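Side-chain contacts in ATP-citrate lyase beta-subunit (Chlorobium limicola, PDB 6HXJ), which probably catalyses the ATP- and CoA-dependent cleavage of citrate to acetyl-CoA and oxaloacetate, with ADP and phosphate as the other products: residues G334-F339 with K370-E375; I307-N312 with K345-G350. All coordinates share one frame; numbering follows the deposited sequence.

Contact 1: residues G334-F339 with K370-E375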
ATOM      1  N   GLY A 334      -3.898  40.687  25.450  1.00 97.65           N
ATOM      2  CA  GLY A 334      -2.885  40.500  26.483  1.00 96.93           C
ATOM      3  C   GLY A 334      -3.012  41.574  27.543  1.00 99.11           C
ATOM      4  O   GLY A 334      -2.897  41.274  28.720  1.00100.15           O
ATOM      5  N   ILE A 335      -3.305  42.845  27.123  1.00 94.48           N
ATOM      6  CA  ILE A 335      -3.535  44.030  27.985  1.00 94.60           C
ATOM      7  C   ILE A 335      -4.816  43.832  28.785  1.00100.75           C
ATOM      8  O   ILE A 335      -4.815  44.053  29.994  1.00101.03           O
ATOM      9  CB  ILE A 335      -3.528  45.420  27.216  1.00 95.40           C
ATOM     10  CG1 ILE A 335      -2.151  45.727  26.598  1.00 93.23           C
ATOM     11  CG2 ILE A 335      -3.958  46.600  28.133  1.00 95.66           C
ATOM     12  CD1 ILE A 335      -2.107  46.896  25.624  1.00 94.38           C
ATOM     13  N   ILE A 336      -5.895  43.393  28.111  1.00 99.02           N
ATOM     14  CA  ILE A 336      -7.206  43.130  28.714  1.00102.06           C
ATOM     15  C   ILE A 336      -7.069  42.038  29.767  1.00110.20           C
ATOM     16  O   ILE A 336      -7.502  42.249  30.900  1.00112.55           O
ATOM     17  CB  ILE A 336      -8.325  42.830  27.657  1.00105.31           C
ATOM     18  CG1 ILE A 336      -8.649  44.064  26.802  1.00103.49           C
ATOM     19  CG2 ILE A 336      -9.610  42.320  28.331  1.00109.74           C
ATOM     20  CD1 ILE A 336      -9.370  43.758  25.504  1.00106.25           C
ATOM     21  N   ASN A 337      -6.444  40.894  29.406  1.00107.71           N
ATOM     22  CA  ASN A 337      -6.218  39.772  30.328  1.00110.47           C
ATOM     23  C   ASN A 337      -5.462  40.205  31.590  1.00113.55           C
ATOM     24  O   ASN A 337      -5.932  39.930  32.696  1.00117.38           O
ATOM     25  CB  ASN A 337      -5.574  38.601  29.613  1.00111.46           C
ATOM     26  CG  ASN A 337      -6.634  37.815  28.897  1.00131.50           C
ATOM     27  OD1 ASN A 337      -7.603  37.341  29.521  1.00127.14           O
ATOM     28  ND2 ASN A 337      -6.540  37.764  27.567  1.00119.52           N
ATOM     29  N   GLY A 338      -4.406  40.996  31.408  1.00105.22           N
ATOM     30  CA  GLY A 338      -3.624  41.563  32.499  1.00104.78           C
ATOM     31  C   GLY A 338      -4.372  42.595  33.325  1.00108.44           C
ATOM     32  O   GLY A 338      -4.058  42.772  34.500  1.00108.78           O
ATOM     33  N   PHE A 339      -5.350  43.303  32.718  1.00103.68           N
ATOM     34  CA  PHE A 339      -6.187  44.279  33.430  1.00104.28           C
ATOM     35  C   PHE A 339      -7.216  43.560  34.287  1.00110.05           C
ATOM     36  O   PHE A 339      -7.488  43.994  35.399  1.00112.11           O
ATOM     37  CB  PHE A 339      -6.901  45.226  32.456  1.00105.03           C
ATOM     38  CG  PHE A 339      -6.138  46.457  32.028  1.00104.07           C
ATOM     39  CD1 PHE A 339      -5.106  46.971  32.816  1.00107.14           C
ATOM     40  CD2 PHE A 339      -6.492  47.141  30.880  1.00104.67           C
ATOM     41  CE1 PHE A 339      -4.404  48.110  32.425  1.00106.18           C
ATOM     42  CE2 PHE A 339      -5.803  48.299  30.501  1.00106.30           C
ATOM     43  CZ  PHE A 339      -4.757  48.769  31.272  1.00104.13           C
ATOM     44  N   LYS A 370     -13.116  48.613  25.052  1.00111.85           N
ATOM     45  CA  LYS A 370     -14.258  49.434  25.471  1.00116.08           C
ATOM     46  C   LYS A 370     -15.325  48.558  26.147  1.00126.72           C
ATOM     47  O   LYS A 370     -16.121  49.077  26.929  1.00129.56           O
ATOM     48  CB  LYS A 370     -14.828  50.270  24.305  1.00119.04           C
ATOM     49  CG  LYS A 370     -15.548  51.538  24.758  1.00133.62           C
ATOM     50  CD  LYS A 370     -15.711  52.588  23.651  1.00139.61           C
ATOM     51  CE  LYS A 370     -16.337  53.881  24.148  1.00144.18           C
ATOM     52  NZ  LYS A 370     -15.438  54.655  25.058  1.00143.97           N
ATOM     53  N   GLN A 371     -15.324  47.230  25.899  1.00124.77           N
ATOM     54  CA  GLN A 371     -16.238  46.314  26.587  1.00128.89           C
ATOM     55  C   GLN A 371     -15.865  46.308  28.056  1.00133.99           C
ATOM     56  O   GLN A 371     -16.764  46.256  28.891  1.00137.60           O
ATOM     57  CB  GLN A 371     -16.129  44.901  26.020  1.00129.80           C
ATOM     58  CG  GLN A 371     -17.027  43.863  26.681  1.00145.50           C
ATOM     59  CD  GLN A 371     -16.779  42.480  26.127  1.00165.44           C
ATOM     60  OE1 GLN A 371     -15.640  42.016  25.999  1.00158.04           O
ATOM     61  NE2 GLN A 371     -17.855  41.767  25.847  1.00162.76           N
ATOM     62  N   LEU A 372     -14.556  46.414  28.376  1.00126.99           N
ATOM     63  CA  LEU A 372     -14.098  46.467  29.764  1.00127.44           C
ATOM     64  C   LEU A 372     -14.829  47.511  30.619  1.00133.56           C
ATOM     65  O   LEU A 372     -14.714  47.457  31.834  1.00133.89           O
ATOM     66  CB  LEU A 372     -12.585  46.626  29.899  1.00124.24           C
ATOM     67  CG  LEU A 372     -11.735  45.381  29.714  1.00128.18           C
ATOM     68  CD1 LEU A 372     -10.269  45.754  29.673  1.00125.64           C
ATOM     69  CD2 LEU A 372     -11.915  44.406  30.849  1.00134.01           C
ATOM     70  N   GLN A 373     -15.637  48.405  30.011  1.00131.39           N
ATOM     71  CA  GLN A 373     -16.512  49.348  30.714  1.00134.08           C
ATOM     72  C   GLN A 373     -17.642  48.621  31.453  1.00140.47           C
ATOM     73  O   GLN A 373     -18.035  49.077  32.535  1.00144.44           O
ATOM     74  CB  GLN A 373     -17.145  50.370  29.740  1.00136.50           C
ATOM     75  CG  GLN A 373     -16.251  51.547  29.376  1.00151.83           C
ATOM     76  CD  GLN A 373     -16.730  52.410  28.216  1.00173.28           C
ATOM     77  OE1 GLN A 373     -15.918  53.025  27.525  1.00167.32           O
ATOM     78  NE2 GLN A 373     -18.038  52.521  27.980  1.00167.25           N
ATOM     79  N   GLU A 374     -18.161  47.508  30.899  1.00134.71           N
ATOM     80  CA  GLU A 374     -19.279  46.861  31.574  1.00138.26           C
ATOM     81  C   GLU A 374     -18.788  46.014  32.776  1.00139.97           C
ATOM     82  O   GLU A 374     -19.570  45.748  33.692  1.00144.75           O
ATOM     83  CB  GLU A 374     -20.289  46.132  30.640  1.00141.85           C
ATOM     84  CG  GLU A 374     -19.823  45.000  29.751  1.00149.94           C
ATOM     85  CD  GLU A 374     -20.455  44.994  28.365  1.00167.04           C
ATOM     86  OE1 GLU A 374     -19.800  45.476  27.412  1.00157.17           O
ATOM     87  OE2 GLU A 374     -21.626  44.566  28.245  1.00158.78           O
ATOM     88  N   GLU A 375     -17.470  45.752  32.847  1.00128.67           N
ATOM     89  CA  GLU A 375     -16.831  45.041  33.943  1.00126.42           C
ATOM     90  C   GLU A 375     -16.474  45.979  35.104  1.00128.29           C
ATOM     91  O   GLU A 375     -15.860  45.531  36.069  1.00127.24           O
ATOM     92  CB  GLU A 375     -15.611  44.263  33.437  1.00123.46           C
ATOM     93  CG  GLU A 375     -15.980  43.073  32.565  1.00129.64           C
ATOM     94  CD  GLU A 375     -14.821  42.469  31.803  1.00137.00           C
ATOM     95  OE1 GLU A 375     -14.887  42.429  30.551  1.00118.53           O
ATOM     96  OE2 GLU A 375     -13.852  42.024  32.460  1.00126.89           O
TER
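L372 meets I336 and F339 in a buried, wholly apolar contact between helix 328-344 and the C-terminal end of the 362-371 helical region. The two helices belong to successive beta-alpha-beta crossovers of the parallel part of the mixed sheet, the first leading from strand 315-318 to 352-356, the second from there to 378-382. Among the aliphatic groups, the CD1 methyl of L372 does most of the touching: it lies against the fork of I336, 3.7 Å from CG1 and 3.7 Å from CG2. The other methyl, L372 CD2, reaches I336 CG2 at 4.0 Å, and the two side chains cross obliquely. I336 turns CG2 anti to its backbone N and sets CG1 beside that N (chi1 -67°), which presents both branches to the leucine. The aromatic contact is slighter: L372 CD1 comes to the edge of the F339 ring, near its plane, 4.2 Å from CD2. Beyond the two segments, F377 touches both L372 and F339, while A368 and I369 of helix 362-371 pack on I336. Cutting L372 back to alanine removes both methyls, which would probably open a gap beside the I336 fork and leave the F339 edge without its methyl neighbour. Polar bonding stays at the margins. K370 NZ donates to Q373 OE1 at 3.0 Å, in the carbonyl plane with a C=O...N angle of 147°, joining side chains within the second segment. E375 OE1 forms a salt bridge with R340, a charged link between the same two parts of the chain. The chemistry implies that shape and burial of hydrocarbon, rather than directed bonds, hold I336 and F339 to L372.

Contact 2: residues I307-N312 with K345-G350; sequences ICRLPN and KGYLEG
C308 and R309, in the last turn of helix 297-309, pack against L348 and Y347, just after a Schellman motif that ends helix 328-344. The motif turns on G346, whose positive phi (83°) lets the chain leave the helix and run toward strand 352-356. The buried half of the contact is apolar: L348 CD2 lies 3.7 Å from C308 SG, and the same methyl is equally near C308 CB. L348 CD1 is a little farther from the sulfur, at 4.1 Å. S342 of helix 328-344 touches both C308 and L348, so this half continues into the interior between the helices. The more exposed half belongs to the tyrosine ring, which lies along the helix end. Y347 CD1 is 3.8 Å from C308 O, an oblique approach, and 3.9 Å from R309 CA, so the ring meets backbone as much as side chain. R309 adds its aliphatic stem. Extended from CG to NE, its chain carries the guanidinium past the ring, and the planes of the two flat groups stand 57° apart, unstacked; NH2 has instead a weak, long ion pair with E305 one turn earlier. What R309 lays over the face of Y347 is its CG methylene, 4.1 Å from CZ and offset toward the rim of the ring.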
ATOM      1  N   ILE A 307       2.764  46.895  35.521  1.00 99.16           N
ATOM      2  CA  ILE A 307       2.358  48.307  35.546  1.00 98.83           C
ATOM      3  C   ILE A 307       1.229  48.544  36.563  1.00108.31           C
ATOM      4  O   ILE A 307       1.240  49.544  37.281  1.00108.62           O
ATOM      5  CB  ILE A 307       2.048  48.808  34.111  1.00 98.55           C
ATOM      6  CG1 ILE A 307       3.375  48.900  33.336  1.00 97.32           C
ATOM      7  CG2 ILE A 307       1.355  50.196  34.097  1.00 98.26           C
ATOM      8  CD1 ILE A 307       3.261  48.713  31.915  1.00103.05           C
ATOM      9  N   CYS A 308       0.295  47.596  36.659  1.00108.56           N
ATOM     10  CA  CYS A 308      -0.837  47.642  37.580  1.00111.57           C
ATOM     11  C   CYS A 308      -0.387  47.455  39.038  1.00118.88           C
ATOM     12  O   CYS A 308      -0.983  48.052  39.941  1.00120.33           O
ATOM     13  CB  CYS A 308      -1.885  46.610  37.176  1.00112.45           C
ATOM     14  SG  CYS A 308      -2.521  46.787  35.473  1.00113.51           S
ATOM     15  N   ARG A 309       0.667  46.632  39.257  1.00115.70           N
ATOM     16  CA  ARG A 309       1.242  46.361  40.578  1.00118.01           C
ATOM     17  C   ARG A 309       1.921  47.615  41.192  1.00121.19           C
ATOM     18  O   ARG A 309       2.089  47.665  42.406  1.00122.96           O
ATOM     19  CB  ARG A 309       2.223  45.170  40.514  1.00119.03           C
ATOM     20  CG  ARG A 309       1.573  43.785  40.380  1.00128.85           C
ATOM     21  CD  ARG A 309       2.603  42.708  40.037  1.00145.58           C
ATOM     22  NE  ARG A 309       2.014  41.562  39.326  1.00162.74           N
ATOM     23  CZ  ARG A 309       2.697  40.693  38.575  1.00175.87           C
ATOM     24  NH1 ARG A 309       4.011  40.821  38.425  1.00163.69           N
ATOM     25  NH2 ARG A 309       2.069  39.696  37.964  1.00156.67           N
ATOM     26  N   LEU A 310       2.262  48.638  40.365  1.00115.58           N
ATOM     27  CA  LEU A 310       2.926  49.902  40.766  1.00114.96           C
ATOM     28  C   LEU A 310       2.196  50.719  41.866  1.00117.15           C
ATOM     29  O   LEU A 310       0.964  50.848  41.822  1.00115.86           O
ATOM     30  CB  LEU A 310       3.209  50.800  39.540  1.00111.99           C
ATOM     31  CG  LEU A 310       4.309  50.333  38.591  1.00114.67           C
ATOM     32  CD1 LEU A 310       4.230  51.068  37.277  1.00112.32           C
ATOM     33  CD2 LEU A 310       5.686  50.547  39.171  1.00117.74           C
ATOM     34  N   PRO A 311       2.975  51.262  42.850  1.00113.71           N
ATOM     35  CA  PRO A 311       2.357  52.016  43.947  1.00115.86           C
ATOM     36  C   PRO A 311       1.913  53.428  43.578  1.00119.78           C
ATOM     37  O   PRO A 311       2.585  54.134  42.804  1.00117.42           O
ATOM     38  CB  PRO A 311       3.449  52.039  45.019  1.00119.68           C
ATOM     39  CG  PRO A 311       4.724  51.991  44.266  1.00122.07           C
ATOM     40  CD  PRO A 311       4.445  51.169  43.031  1.00115.01           C
ATOM     41  N   ASN A 312       0.791  53.841  44.203  1.00117.92           N
ATOM     42  CA  ASN A 312       0.126  55.146  44.103  1.00118.25           C
ATOM     43  C   ASN A 312       0.020  55.688  42.649  1.00117.72           C
ATOM     44  O   ASN A 312       0.449  56.803  42.319  1.00118.21           O
ATOM     45  CB  ASN A 312       0.728  56.198  45.080  1.00122.99           C
ATOM     46  CG  ASN A 312       2.239  56.194  45.229  1.00139.94           C
ATOM     47  OD1 ASN A 312       2.989  56.707  44.376  1.00126.36           O
ATOM     48  ND2 ASN A 312       2.715  55.614  46.335  1.00130.49           N
ATOM     49  N   LYS A 345      -7.378  40.957  41.678  1.00124.06           N
ATOM     50  CA  LYS A 345      -6.436  41.014  42.808  1.00124.01           C
ATOM     51  C   LYS A 345      -6.567  42.321  43.631  1.00127.90           C
ATOM     52  O   LYS A 345      -5.891  42.483  44.650  1.00128.04           O
ATOM     53  CB  LYS A 345      -4.986  40.815  42.333  1.00122.80           C
ATOM     54  CG  LYS A 345      -4.739  39.628  41.407  1.00122.06           C
ATOM     55  CD  LYS A 345      -4.759  38.245  42.077  1.00130.16           C
ATOM     56  CE  LYS A 345      -4.601  37.119  41.074  1.00133.74           C
ATOM     57  NZ  LYS A 345      -5.716  37.063  40.087  1.00134.59           N
ATOM     58  N   GLY A 346      -7.414  43.237  43.162  1.00124.68           N
ATOM     59  CA  GLY A 346      -7.724  44.502  43.822  1.00126.15           C
ATOM     60  C   GLY A 346      -6.745  45.632  43.564  1.00128.96           C
ATOM     61  O   GLY A 346      -6.648  46.572  44.364  1.00129.89           O
ATOM     62  N   TYR A 347      -6.022  45.562  42.444  1.00122.89           N
ATOM     63  CA  TYR A 347      -5.007  46.566  42.127  1.00120.66           C
ATOM     64  C   TYR A 347      -5.526  47.831  41.430  1.00125.71           C
ATOM     65  O   TYR A 347      -4.973  48.921  41.641  1.00124.57           O
ATOM     66  CB  TYR A 347      -3.870  45.955  41.297  1.00118.33           C
ATOM     67  CG  TYR A 347      -2.864  45.184  42.120  1.00120.27           C
ATOM     68  CD1 TYR A 347      -1.894  45.845  42.871  1.00121.98           C
ATOM     69  CD2 TYR A 347      -2.853  43.793  42.117  1.00122.32           C
ATOM     70  CE1 TYR A 347      -0.951  45.139  43.617  1.00123.54           C
ATOM     71  CE2 TYR A 347      -1.920  43.076  42.861  1.00125.44           C
ATOM     72  CZ  TYR A 347      -0.971  43.753  43.613  1.00132.87           C
ATOM     73  OH  TYR A 347      -0.049  43.037  44.344  1.00135.07           O
ATOM     74  N   LEU A 348      -6.548  47.674  40.560  1.00122.31           N
ATOM     75  CA  LEU A 348      -7.092  48.777  39.764  1.00119.76           C
ATOM     76  C   LEU A 348      -8.368  49.421  40.359  1.00125.00           C
ATOM     77  O   LEU A 348      -9.307  49.752  39.624  1.00123.95           O
ATOM     78  CB  LEU A 348      -7.306  48.333  38.297  1.00116.73           C
ATOM     79  CG  LEU A 348      -6.105  47.721  37.565  1.00117.17           C
ATOM     80  CD1 LEU A 348      -6.535  47.123  36.242  1.00115.04           C
ATOM     81  CD2 LEU A 348      -4.946  48.705  37.421  1.00115.60           C
ATOM     82  N   GLU A 349      -8.358  49.662  41.687  1.00123.06           N
ATOM     83  CA  GLU A 349      -9.458  50.296  42.409  1.00125.57           C
ATOM     84  C   GLU A 349      -9.299  51.829  42.355  1.00127.03           C
ATOM     85  O   GLU A 349      -8.327  52.374  42.893  1.00125.92           O
ATOM     86  CB  GLU A 349      -9.518  49.781  43.861  1.00130.48           C
ATOM     87  CG  GLU A 349      -9.844  48.298  43.989  1.00145.60           C
ATOM     88  CD  GLU A 349     -10.034  47.761  45.405  1.00177.85           C
ATOM     89  OE1 GLU A 349      -9.317  46.802  45.774  1.00170.38           O
ATOM     90  OE2 GLU A 349     -10.918  48.271  46.134  1.00179.67           O
ATOM     91  N   GLY A 350     -10.207  52.489  41.632  1.00122.25           N
ATOM     92  CA  GLY A 350     -10.217  53.939  41.492  1.00122.09           C
ATOM     93  C   GLY A 350      -9.434  54.489  40.322  1.00122.67           C
ATOM     94  O   GLY A 350      -9.713  55.601  39.861  1.00122.71           O
TER

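From the N terminus the segments come in the order 307-312, 334-339, 345-350 and 370-375, so the two loops cross. Contact 2 closes the first, spanning strand 315-318 and helix 328-344, and joins the end of helix 297-309 to the turn before strand 352-356. Contact 1 opens within that loop and closes beyond it, after strand 352-356 and helix 362-371. Their centres are about 14 Å apart, and F339 bridges them: its CD1 packs 3.7 Å from C308 SG, and its backbone O meets L348 CD1. Helix 328-344 is thus tied to the helices preceding and following it in the citrate-binding region.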